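Local atomic coordinates of polyketide cyclase / dehydrase and lipid transport (Nitrosospira multiformis, PDB entry 3P51), a protein that is of unknown function but, as a member of the Bet v 1-like polyketide cyclase/lipid transport family, probably binds a hydrophobic small molecule or lipid. Residues K3-S7 / M125-R130; V10-R16 / F140-R145; R22-F27 / Y46-R52; V108-G112 / Y129-L133. All coordinates share one frame; numbering follows the deposited sequence.

Interaction 1. Residues K3-S7 / M125-R130; sequences KVYNS and MNTVYR
V4 meets helix residues 125-130 with both methyls. CG1 lies against the amide of N126, 3.4 Å from OD1, while CG2 reaches the edge of the Y129 ring, 3.8 Å from CD2, with CB of M125 a little farther off. At Y5 the side chain turns to the other side of the strand, where its hydroxyl bonds E109, but its backbone N still joins in: water 1 accepts from it and also lies 2.7 Å from N126 OD1, bridging the two. N6 carries the polar half of the contact. With CG anti to the carbonyl carbon (chi1 -65°), its amide stands between two helix side chains and uses both ends. ND2 donates to N126 OD1 at 3.1 Å, nearly straight at 166°, the two amide planes almost perpendicular. OD1 accepts from R130 NE at 2.8 Å, and water 2 ties the same oxygen to R130 NH2. R130 runs extended from CG to NE, and its guanidinium rests one face on CB of N126, so the three polar side chains brace one another. This mixed seam joins strand 3-10, the outermost of the sheet within this chain, to the C-terminal helix 120-139, the two short segments running 25° apart with axes 8.6 Å from each other. Strand 105-116 flanks the strand within the sheet, and T101 of a second subunit packs on N6.

Interaction 2. Residues V10-R16 / F140-R145; sequences VDAPVER and FTSESR
D11 and R145 form a salt bridge where the chain leaves the first strand of this Bet v 1-like fold and meets the tail beyond the long C-terminal helix. D11 is the centre of an inverse gamma turn, with A12 N bonded to V10 O, and P13 follows as N-cap of helix 14-21. The carboxylate has partners on both oxygens. R145 comes side-on and gives two N-H groups to the single atom OD1, NE and NH2 each 3.0 Å away, with OD1 in the guanidinium plane and the carboxylate turned perpendicular to it. OD2 takes a weak bond from S142 OG at 2.9 Å. Since the CG of D11 is anti to its backbone N (chi1 -168°), the acid projects over the 140-145 loop, where both donors lie. The amide of D11 gives a weak bond to F140 O, and A12 O is satisfied by T106 OG1 on strand 105-116. R145 NH2 also makes a weak bond to D103 O, and its NH1 a long, weak ion pair with D104. The paired arginine would probably keep D11 ionised.

Next to these polar groups, F140 packs its CB on V10 CG1 and its ring on A12 CB. R16 lays one face of its guanidinium over the ring's edge, the two planes 73° apart. One face of the R145 guanidinium is likewise covered by A12 and P13, with P13 CD 3.4 Å from NH1.

Interaction 3. Residues R22-F27 / Y46-R52; sequences RNFHDF and YSVGARR
The carbonyl oxygen of F24 takes a 2.9 Å hydrogen bond from R52 NH1, fairly straight at 156° and lying near the guanidinium plane. The same arginine covers the F24 ring: its guanidinium is stacked flat on the phenyl as an off-centre cation-pi pair, planes 4° apart and centres 4.0 Å from each other, while CD sits over the ring face in a CH-pi contact, 3.6 Å from the centroid. Although CG of R52 starts in the crowded position between backbone N and carbonyl carbon (chi1 59°), the chain then runs extended to NE and spreads along the ring. F27 covers the opposite face of the guanidinium less squarely, its CE2 3.7 Å from NH2. The cation is thus sandwiched between two phenyl rings, and D60 forms a salt bridge to NE.

H25 closes a second link: NE2 donates to R51 O at 3.0 Å, from above the carbonyl plane, and CE1 rests on A50 CB. Two turns shape the loop 22-27. An Asx turn takes N23 OD1 to the amide of H25, and a type I turn spans N23 to D26. At the far end Y46 lies nearly parallel to the R22 guanidinium, with its OH over one face, and water 3 bonds that hydroxyl and takes a weak bond from N23 ND2.

Held by its stack, its carbonyl partner and the acid of D60, the R52 guanidinium has little freedom to rotate, and D60 probably offsets much of its buried charge.

Interaction 4. Residues V108-G112 / Y129-L133; sequences VEWSG and YRSLL
This is a buried, largely apolar contact in which the long C-terminal helix 120-139 packs across the concave sheet, here on strand 105-116, the segments running roughly antiparallel at 156° with axes 9.9 Å apart. W110 supplies most of the strand's share. Its indole is touched on three fronts by three helix residues. Over one face, the five-membered ring stacks on the phenol of Y129, centroids 4.0 Å apart, though the planes open by 30° and the pair is splayed rather than flush. The closest point is Y129 CE1 above the pyrrole nitrogen, 3.3 Å from W110 NE1. The six-membered ring reaches farther along the helix: CH2 touches L132 CD1 at 3.5 Å, and CZ3 meets L132 CB. At the indole edge, in its plane, lies L133 CD2, 3.8 Å from W110 CE3. That methyl serves twice, since V108 CG1 also touches it, at 3.7 Å. CG of L133 stands anti to its carbonyl carbon (chi1 -69°), and from there CD2 fits between the two strand residues.

The polar atoms in this layer are answered from elsewhere in the sheet. Y74 OH bonds both W110 NE1 and the hydroxyl of Y129, which also bonds Y91 OH. Beyond the rings, G112 lies beside Y129 with its CA 4.4 Å from CE2. A long C-terminal helix laid over a curved antiparallel sheet, with aromatic and aliphatic residues between them, is the helix-grip fold of the Bet v 1-like families.

How the interactions relate
Interactions 1 and 4 fix the same helix, 120-139, to neighbouring strands and share Y129; their centres lie only 5 Å apart. Interaction 4 is the buried, apolar one, whereas interaction 1, nearer the edge of this chain's sheet, mixes methyl packing with amides, an arginine and water. Interaction 2 extends that helix's hold past its C-terminal end, more peripheral and resting on a salt bridge, and meets interaction 4 where V10 touches V108. Interaction 3 stands on the other side of the chain's centre from interaction 1, closing the loop after helix 14-21 over strand 51-54 with a stacked arginine; its F27 reaches W110 and L132 of interaction 4.

Interaction 1. Residues K3-S7 / M125-R130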
# COMPACT_ATOMS: atom_id res chain seq x y z
N LYS A 3 -8.30 16.41 -4.21
CA LYS A 3 -8.54 15.05 -4.63
C LYS A 3 -10.03 14.72 -4.67
O LYS A 3 -10.85 15.41 -4.06
CB LYS A 3 -7.80 14.08 -3.72
CG LYS A 3 -8.13 14.20 -2.25
CD LYS A 3 -7.17 13.33 -1.43
CE LYS A 3 -5.72 13.61 -1.82
NZ LYS A 3 -4.74 12.73 -1.12
N VAL A 4 -10.37 13.67 -5.40
CA VAL A 4 -11.73 13.18 -5.45
C VAL A 4 -11.72 11.67 -5.26
O VAL A 4 -10.72 11.01 -5.52
CB VAL A 4 -12.41 13.52 -6.77
CG1 VAL A 4 -12.63 15.03 -6.88
CG2 VAL A 4 -11.57 12.99 -7.95
N TYR A 5 -12.84 11.13 -4.80
CA TYR A 5 -12.95 9.68 -4.63
C TYR A 5 -14.37 9.28 -4.90
O TYR A 5 -15.29 9.79 -4.25
CB TYR A 5 -12.56 9.26 -3.21
CG TYR A 5 -12.73 7.77 -2.97
CD1 TYR A 5 -11.70 6.88 -3.27
CD2 TYR A 5 -13.92 7.26 -2.46
CE1 TYR A 5 -11.85 5.50 -3.06
CE2 TYR A 5 -14.08 5.89 -2.25
CZ TYR A 5 -13.04 5.02 -2.55
OH TYR A 5 -13.19 3.66 -2.35
N ASN A 6 -14.57 8.38 -5.85
CA ASN A 6 -15.90 7.88 -6.16
C ASN A 6 -15.91 6.38 -6.33
O ASN A 6 -14.95 5.80 -6.86
CB ASN A 6 -16.44 8.55 -7.41
CG ASN A 6 -16.64 10.04 -7.23
OD1 ASN A 6 -17.69 10.48 -6.76
ND2 ASN A 6 -15.63 10.82 -7.59
N SER A 7 -16.99 5.74 -5.90
CA SER A 7 -17.07 4.29 -5.94
C SER A 7 -18.50 3.81 -6.12
O SER A 7 -19.46 4.53 -5.81
CB SER A 7 -16.45 3.70 -4.67
OG SER A 7 -17.14 4.14 -3.51
N MSE A 125 -14.27 17.02 -11.72
CA MSE A 125 -13.83 15.62 -11.79
C MSE A 125 -14.80 14.66 -11.10
O MSE A 125 -14.99 13.53 -11.57
CB MSE A 125 -12.40 15.45 -11.25
CG MSE A 125 -11.34 16.13 -12.13
SE MSE A 125 -11.38 15.55 -14.03
CE MSE A 125 -11.03 13.65 -13.78
N ASN A 126 -15.44 15.10 -10.02
CA ASN A 126 -16.52 14.32 -9.44
C ASN A 126 -17.57 14.00 -10.50
O ASN A 126 -18.06 12.88 -10.59
CB ASN A 126 -17.18 15.04 -8.26
CG ASN A 126 -16.44 14.83 -6.95
OD1 ASN A 126 -15.79 13.80 -6.77
ND2 ASN A 126 -16.55 15.78 -6.04
N THR A 127 -17.90 14.99 -11.32
CA THR A 127 -18.89 14.82 -12.36
C THR A 127 -18.42 13.83 -13.42
O THR A 127 -19.16 12.95 -13.83
CB THR A 127 -19.26 16.16 -13.01
OG1 THR A 127 -20.05 16.92 -12.09
CG2 THR A 127 -20.05 15.94 -14.30
N VAL A 128 -17.18 14.00 -13.87
CA VAL A 128 -16.58 13.07 -14.83
C VAL A 128 -16.55 11.64 -14.29
O VAL A 128 -17.09 10.72 -14.92
CB VAL A 128 -15.16 13.53 -15.23
CG1 VAL A 128 -14.37 12.37 -15.86
CG2 VAL A 128 -15.25 14.73 -16.19
N TYR A 129 -15.93 11.43 -13.14
CA TYR A 129 -15.84 10.08 -12.59
C TYR A 129 -17.20 9.43 -12.32
O TYR A 129 -17.36 8.24 -12.54
CB TYR A 129 -14.97 10.05 -11.34
CG TYR A 129 -13.51 10.19 -11.69
CD1 TYR A 129 -12.99 9.56 -12.81
CD2 TYR A 129 -12.66 10.99 -10.93
CE1 TYR A 129 -11.66 9.69 -13.16
CE2 TYR A 129 -11.32 11.12 -11.27
CZ TYR A 129 -10.83 10.47 -12.38
OH TYR A 129 -9.50 10.60 -12.73
N ARG A 130 -18.18 10.20 -11.87
CA ARG A 130 -19.49 9.63 -11.59
C ARG A 130 -20.15 9.16 -12.89
O ARG A 130 -20.82 8.13 -12.91
CB ARG A 130 -20.37 10.63 -10.83
CG ARG A 130 -19.95 10.76 -9.38
CD ARG A 130 -20.44 12.05 -8.73
NE ARG A 130 -19.84 12.22 -7.40
CZ ARG A 130 -20.01 13.30 -6.64
NH1 ARG A 130 -20.75 14.32 -7.09
NH2 ARG A 130 -19.43 13.37 -5.45
O HOH W 1 -15.04 12.95 -4.35
O HOH W 2 -17.64 11.65 -4.07

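Interaction 2. Residues V10-R16 / F140-R145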
# COMPACT_ATOMS: atom_id res chain seq x y z
N VAL A 10 -21.00 -3.03 -8.63
CA VAL A 10 -21.45 -3.48 -9.95
C VAL A 10 -21.90 -4.94 -9.85
O VAL A 10 -21.15 -5.79 -9.35
CB VAL A 10 -20.29 -3.37 -10.97
CG1 VAL A 10 -20.65 -4.00 -12.27
CG2 VAL A 10 -19.90 -1.91 -11.18
N ASP A 11 -23.11 -5.24 -10.33
CA ASP A 11 -23.65 -6.61 -10.22
C ASP A 11 -23.09 -7.55 -11.30
O ASP A 11 -23.82 -7.98 -12.20
CB ASP A 11 -25.19 -6.62 -10.23
CG ASP A 11 -25.77 -7.98 -9.82
OD1 ASP A 11 -25.05 -9.00 -9.93
OD2 ASP A 11 -26.94 -8.04 -9.39
N ALA A 12 -21.81 -7.87 -11.18
CA ALA A 12 -21.15 -8.82 -12.05
C ALA A 12 -19.88 -9.29 -11.36
O ALA A 12 -19.33 -8.58 -10.53
CB ALA A 12 -20.82 -8.18 -13.38
N PRO A 13 -19.43 -10.51 -11.69
CA PRO A 13 -18.23 -11.02 -11.03
C PRO A 13 -17.01 -10.22 -11.43
O PRO A 13 -16.96 -9.65 -12.52
CB PRO A 13 -18.14 -12.48 -11.51
CG PRO A 13 -19.02 -12.57 -12.70
CD PRO A 13 -20.05 -11.49 -12.59
N VAL A 14 -16.03 -10.15 -10.53
CA VAL A 14 -14.88 -9.27 -10.72
C VAL A 14 -14.08 -9.62 -11.98
O VAL A 14 -13.55 -8.73 -12.64
CB VAL A 14 -13.97 -9.26 -9.47
CG1 VAL A 14 -13.23 -10.59 -9.33
CG2 VAL A 14 -12.98 -8.08 -9.52
N GLU A 15 -14.00 -10.91 -12.31
CA GLU A 15 -13.29 -11.35 -13.52
C GLU A 15 -13.91 -10.75 -14.78
O GLU A 15 -13.20 -10.41 -15.73
CB GLU A 15 -13.28 -12.87 -13.64
CG GLU A 15 -12.46 -13.61 -12.58
CD GLU A 15 -13.20 -13.80 -11.27
OE1 GLU A 15 -14.44 -13.57 -11.23
OE2 GLU A 15 -12.54 -14.18 -10.27
N ARG A 16 -15.23 -10.65 -14.78
CA ARG A 16 -15.94 -10.08 -15.93
C ARG A 16 -15.75 -8.57 -16.02
O ARG A 16 -15.51 -8.01 -17.11
CB ARG A 16 -17.42 -10.42 -15.83
CG ARG A 16 -18.23 -10.13 -17.07
CD ARG A 16 -19.29 -11.19 -17.26
NE ARG A 16 -20.24 -10.83 -18.30
CZ ARG A 16 -21.42 -10.25 -18.06
NH1 ARG A 16 -21.78 -9.96 -16.82
NH2 ARG A 16 -22.23 -9.96 -19.07
N PHE A 140 -23.49 -3.49 -16.43
CA PHE A 140 -23.59 -4.70 -15.63
C PHE A 140 -24.70 -4.59 -14.59
O PHE A 140 -24.43 -4.35 -13.40
CB PHE A 140 -22.26 -4.99 -14.91
CG PHE A 140 -21.13 -5.29 -15.84
CD1 PHE A 140 -21.11 -6.46 -16.58
CD2 PHE A 140 -20.06 -4.42 -15.96
CE1 PHE A 140 -20.06 -6.75 -17.43
CE2 PHE A 140 -19.01 -4.70 -16.81
CZ PHE A 140 -19.01 -5.87 -17.54
N THR A 141 -25.94 -4.75 -15.02
CA THR A 141 -27.08 -4.59 -14.13
C THR A 141 -27.42 -5.89 -13.40
O THR A 141 -27.03 -6.98 -13.83
CB THR A 141 -28.31 -4.07 -14.88
OG1 THR A 141 -27.95 -2.90 -15.62
CG2 THR A 141 -29.42 -3.71 -13.90
N SER A 142 -28.15 -5.77 -12.30
CA SER A 142 -28.61 -6.93 -11.53
C SER A 142 -29.48 -7.84 -12.39
O SER A 142 -29.78 -8.97 -12.00
CB SER A 142 -29.37 -6.47 -10.28
OG SER A 142 -29.80 -7.58 -9.52
N GLU A 143 -29.89 -7.34 -13.55
CA GLU A 143 -30.72 -8.11 -14.48
C GLU A 143 -29.96 -8.41 -15.78
O GLU A 143 -30.28 -9.37 -16.48
CB GLU A 143 -32.03 -7.37 -14.76
CG GLU A 143 -31.87 -5.88 -15.03
CD GLU A 143 -32.00 -5.53 -16.50
OE1 GLU A 143 -31.71 -4.37 -16.86
OE2 GLU A 143 -32.40 -6.41 -17.29
N SER A 144 -28.97 -7.58 -16.09
CA SER A 144 -28.10 -7.82 -17.23
C SER A 144 -27.24 -9.06 -16.96
O SER A 144 -26.58 -9.58 -17.86
CB SER A 144 -27.21 -6.60 -17.50
OG SER A 144 -26.49 -6.76 -18.71
N ARG A 145 -27.25 -9.51 -15.71
CA ARG A 145 -26.61 -10.76 -15.33
C ARG A 145 -27.65 -11.89 -15.34
O ARG A 145 -27.90 -12.54 -14.32
CB ARG A 145 -25.92 -10.63 -13.96
CG ARG A 145 -25.55 -11.96 -13.29
CD ARG A 145 -24.13 -11.99 -12.74
NE ARG A 145 -24.01 -11.38 -11.41
CZ ARG A 145 -23.21 -11.84 -10.45
NH1 ARG A 145 -22.47 -12.93 -10.66
NH2 ARG A 145 -23.15 -11.22 -9.28

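Interaction 3. Residues R22-F27 / Y46-R52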
# COMPACT_ATOMS: atom_id res chain seq x y z
N ARG A 22 -9.87 -3.61 -18.45
CA ARG A 22 -8.45 -3.81 -18.17
C ARG A 22 -7.50 -3.23 -19.22
O ARG A 22 -6.29 -3.19 -19.02
CB ARG A 22 -8.15 -5.30 -17.95
CG ARG A 22 -8.11 -6.15 -19.21
CD ARG A 22 -7.86 -7.63 -18.87
NE ARG A 22 -7.98 -8.49 -20.04
CZ ARG A 22 -6.96 -9.05 -20.68
NH1 ARG A 22 -5.71 -8.86 -20.26
NH2 ARG A 22 -7.19 -9.83 -21.74
N ASN A 23 -8.05 -2.79 -20.35
CA ASN A 23 -7.22 -2.32 -21.46
C ASN A 23 -7.17 -0.79 -21.52
O ASN A 23 -8.17 -0.15 -21.81
CB ASN A 23 -7.72 -2.91 -22.78
CG ASN A 23 -6.76 -2.66 -23.93
OD1 ASN A 23 -6.26 -1.55 -24.09
ND2 ASN A 23 -6.50 -3.69 -24.72
N PHE A 24 -6.01 -0.22 -21.24
CA PHE A 24 -5.83 1.23 -21.20
C PHE A 24 -6.25 1.89 -22.52
O PHE A 24 -6.64 3.05 -22.54
CB PHE A 24 -4.38 1.56 -20.81
CG PHE A 24 -4.06 3.03 -20.71
CD1 PHE A 24 -4.42 3.76 -19.58
CD2 PHE A 24 -3.34 3.66 -21.72
CE1 PHE A 24 -4.09 5.12 -19.47
CE2 PHE A 24 -3.01 5.03 -21.62
CZ PHE A 24 -3.39 5.75 -20.49
N HIS A 25 -6.19 1.15 -23.63
CA HIS A 25 -6.57 1.72 -24.92
C HIS A 25 -8.00 1.38 -25.37
O HIS A 25 -8.41 1.78 -26.45
CB HIS A 25 -5.59 1.32 -26.02
CG HIS A 25 -4.24 1.94 -25.88
ND1 HIS A 25 -3.07 1.24 -26.10
CD2 HIS A 25 -3.86 3.20 -25.56
CE1 HIS A 25 -2.04 2.03 -25.92
NE2 HIS A 25 -2.49 3.23 -25.59
N ASP A 26 -8.74 0.63 -24.55
CA ASP A 26 -10.16 0.37 -24.82
C ASP A 26 -11.05 1.03 -23.77
O ASP A 26 -11.21 0.51 -22.66
CB ASP A 26 -10.44 -1.13 -24.90
CG ASP A 26 -11.91 -1.44 -25.20
OD1 ASP A 26 -12.67 -0.50 -25.51
OD2 ASP A 26 -12.31 -2.61 -25.14
N PHE A 27 -11.63 2.17 -24.13
CA PHE A 27 -12.52 2.92 -23.24
C PHE A 27 -13.97 2.83 -23.73
O PHE A 27 -14.81 3.65 -23.34
CB PHE A 27 -12.07 4.39 -23.16
CG PHE A 27 -12.11 4.98 -21.77
CD1 PHE A 27 -13.03 4.55 -20.82
CD2 PHE A 27 -11.23 6.01 -21.41
CE1 PHE A 27 -13.06 5.12 -19.55
CE2 PHE A 27 -11.27 6.58 -20.13
CZ PHE A 27 -12.19 6.13 -19.20
N TYR A 46 -1.57 -2.58 -21.89
CA TYR A 46 -1.12 -2.96 -20.55
C TYR A 46 0.33 -2.57 -20.35
O TYR A 46 0.99 -3.04 -19.41
CB TYR A 46 -1.27 -4.47 -20.33
CG TYR A 46 -2.43 -5.09 -21.08
CD1 TYR A 46 -3.74 -4.78 -20.75
CD2 TYR A 46 -2.20 -5.99 -22.12
CE1 TYR A 46 -4.80 -5.35 -21.44
CE2 TYR A 46 -3.26 -6.56 -22.82
CZ TYR A 46 -4.56 -6.23 -22.48
OH TYR A 46 -5.62 -6.78 -23.16
N SER A 47 0.83 -1.72 -21.24
CA SER A 47 2.24 -1.33 -21.23
C SER A 47 2.45 0.00 -20.52
O SER A 47 2.04 1.04 -21.02
CB SER A 47 2.77 -1.24 -22.66
OG SER A 47 4.12 -0.81 -22.68
N VAL A 48 3.10 -0.03 -19.37
CA VAL A 48 3.36 1.22 -18.65
C VAL A 48 4.20 2.15 -19.53
O VAL A 48 5.25 1.75 -20.05
CB VAL A 48 4.02 0.94 -17.30
CG1 VAL A 48 4.40 2.24 -16.60
CG2 VAL A 48 3.07 0.14 -16.43
N GLY A 49 3.71 3.37 -19.70
CA GLY A 49 4.33 4.32 -20.61
C GLY A 49 3.40 4.60 -21.78
O GLY A 49 3.56 5.60 -22.48
N ALA A 50 2.42 3.73 -21.98
CA ALA A 50 1.46 3.90 -23.07
C ALA A 50 0.71 5.19 -22.84
O ALA A 50 0.58 5.62 -21.70
CB ALA A 50 0.47 2.73 -23.09
N ARG A 51 0.21 5.80 -23.91
CA ARG A 51 -0.54 7.04 -23.78
C ARG A 51 -1.82 6.99 -24.60
O ARG A 51 -1.99 6.16 -25.48
CB ARG A 51 0.31 8.23 -24.22
CG ARG A 51 1.72 8.20 -23.66
CD ARG A 51 2.52 9.41 -24.12
NE ARG A 51 2.21 10.57 -23.30
CZ ARG A 51 2.69 11.79 -23.51
NH1 ARG A 51 3.50 12.02 -24.55
NH2 ARG A 51 2.36 12.78 -22.69
N ARG A 52 -2.74 7.89 -24.29
CA ARG A 52 -3.98 7.94 -25.03
C ARG A 52 -4.47 9.36 -25.06
O ARG A 52 -4.18 10.14 -24.15
CB ARG A 52 -5.04 7.03 -24.40
CG ARG A 52 -5.37 7.37 -22.96
CD ARG A 52 -6.29 6.32 -22.32
NE ARG A 52 -6.75 6.75 -20.99
CZ ARG A 52 -7.42 5.99 -20.14
NH1 ARG A 52 -7.71 4.73 -20.45
NH2 ARG A 52 -7.79 6.48 -18.96
O HOH W 3 -8.45 -6.32 -23.75

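Interaction 4. Residues V108-G112 / Y129-L133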
# COMPACT_ATOMS: atom_id res chain seq x y z
N VAL A 108 -15.99 -1.04 -7.31
CA VAL A 108 -15.12 -0.26 -8.18
C VAL A 108 -14.82 1.09 -7.54
O VAL A 108 -15.73 1.84 -7.22
CB VAL A 108 -15.78 0.01 -9.55
CG1 VAL A 108 -14.78 0.63 -10.50
CG2 VAL A 108 -16.34 -1.29 -10.13
N GLU A 109 -13.54 1.42 -7.37
CA GLU A 109 -13.18 2.73 -6.85
C GLU A 109 -12.31 3.50 -7.83
O GLU A 109 -11.48 2.92 -8.53
CB GLU A 109 -12.48 2.62 -5.49
CG GLU A 109 -11.24 1.76 -5.51
CD GLU A 109 -10.58 1.63 -4.15
OE1 GLU A 109 -10.98 2.36 -3.22
OE2 GLU A 109 -9.66 0.79 -4.02
N TRP A 110 -12.51 4.81 -7.89
CA TRP A 110 -11.72 5.67 -8.76
C TRP A 110 -11.29 6.88 -7.96
O TRP A 110 -12.14 7.63 -7.46
CB TRP A 110 -12.55 6.08 -9.97
CG TRP A 110 -11.75 6.30 -11.22
CD1 TRP A 110 -10.48 6.80 -11.32
CD2 TRP A 110 -12.17 6.00 -12.56
NE1 TRP A 110 -10.09 6.85 -12.64
CE2 TRP A 110 -11.11 6.36 -13.42
CE3 TRP A 110 -13.34 5.47 -13.12
CZ2 TRP A 110 -11.18 6.20 -14.81
CZ3 TRP A 110 -13.41 5.31 -14.49
CH2 TRP A 110 -12.34 5.68 -15.32
N SER A 111 -9.98 7.07 -7.82
CA SER A 111 -9.41 8.20 -7.11
C SER A 111 -8.69 9.14 -8.07
O SER A 111 -8.13 8.71 -9.09
CB SER A 111 -8.39 7.73 -6.07
OG SER A 111 -8.85 6.60 -5.33
N GLY A 112 -8.69 10.42 -7.74
CA GLY A 112 -7.96 11.40 -8.50
C GLY A 112 -7.31 12.35 -7.53
O GLY A 112 -7.89 12.71 -6.51
N TYR A 129 -15.93 11.43 -13.14
CA TYR A 129 -15.84 10.08 -12.59
C TYR A 129 -17.20 9.43 -12.32
O TYR A 129 -17.36 8.24 -12.54
CB TYR A 129 -14.97 10.05 -11.34
CG TYR A 129 -13.51 10.19 -11.69
CD1 TYR A 129 -12.99 9.56 -12.81
CD2 TYR A 129 -12.66 10.99 -10.93
CE1 TYR A 129 -11.66 9.69 -13.16
CE2 TYR A 129 -11.32 11.12 -11.27
CZ TYR A 129 -10.83 10.47 -12.38
OH TYR A 129 -9.50 10.60 -12.73
N ARG A 130 -18.18 10.20 -11.87
CA ARG A 130 -19.49 9.63 -11.59
C ARG A 130 -20.15 9.16 -12.89
O ARG A 130 -20.82 8.13 -12.91
CB ARG A 130 -20.37 10.63 -10.83
CG ARG A 130 -19.95 10.76 -9.38
CD ARG A 130 -20.44 12.05 -8.73
NE ARG A 130 -19.84 12.22 -7.40
CZ ARG A 130 -20.01 13.30 -6.64
NH1 ARG A 130 -20.75 14.32 -7.09
NH2 ARG A 130 -19.43 13.37 -5.45
N SER A 131 -19.93 9.90 -13.97
CA SER A 131 -20.47 9.51 -15.27
C SER A 131 -19.81 8.25 -15.81
O SER A 131 -20.49 7.35 -16.30
CB SER A 131 -20.31 10.65 -16.28
OG SER A 131 -20.58 10.18 -17.60
N LEU A 132 -18.48 8.18 -15.72
CA LEU A 132 -17.75 7.00 -16.18
C LEU A 132 -18.19 5.75 -15.40
O LEU A 132 -18.47 4.70 -15.99
CB LEU A 132 -16.24 7.20 -16.03
CG LEU A 132 -15.60 8.37 -16.79
CD1 LEU A 132 -14.14 8.52 -16.42
CD2 LEU A 132 -15.75 8.21 -18.29
N LEU A 133 -18.27 5.87 -14.08
CA LEU A 133 -18.70 4.75 -13.25
C LEU A 133 -20.15 4.36 -13.54
O LEU A 133 -20.49 3.18 -13.56
CB LEU A 133 -18.52 5.08 -11.77
CG LEU A 133 -17.07 5.20 -11.29
CD1 LEU A 133 -17.00 5.70 -9.87
CD2 LEU A 133 -16.36 3.85 -11.40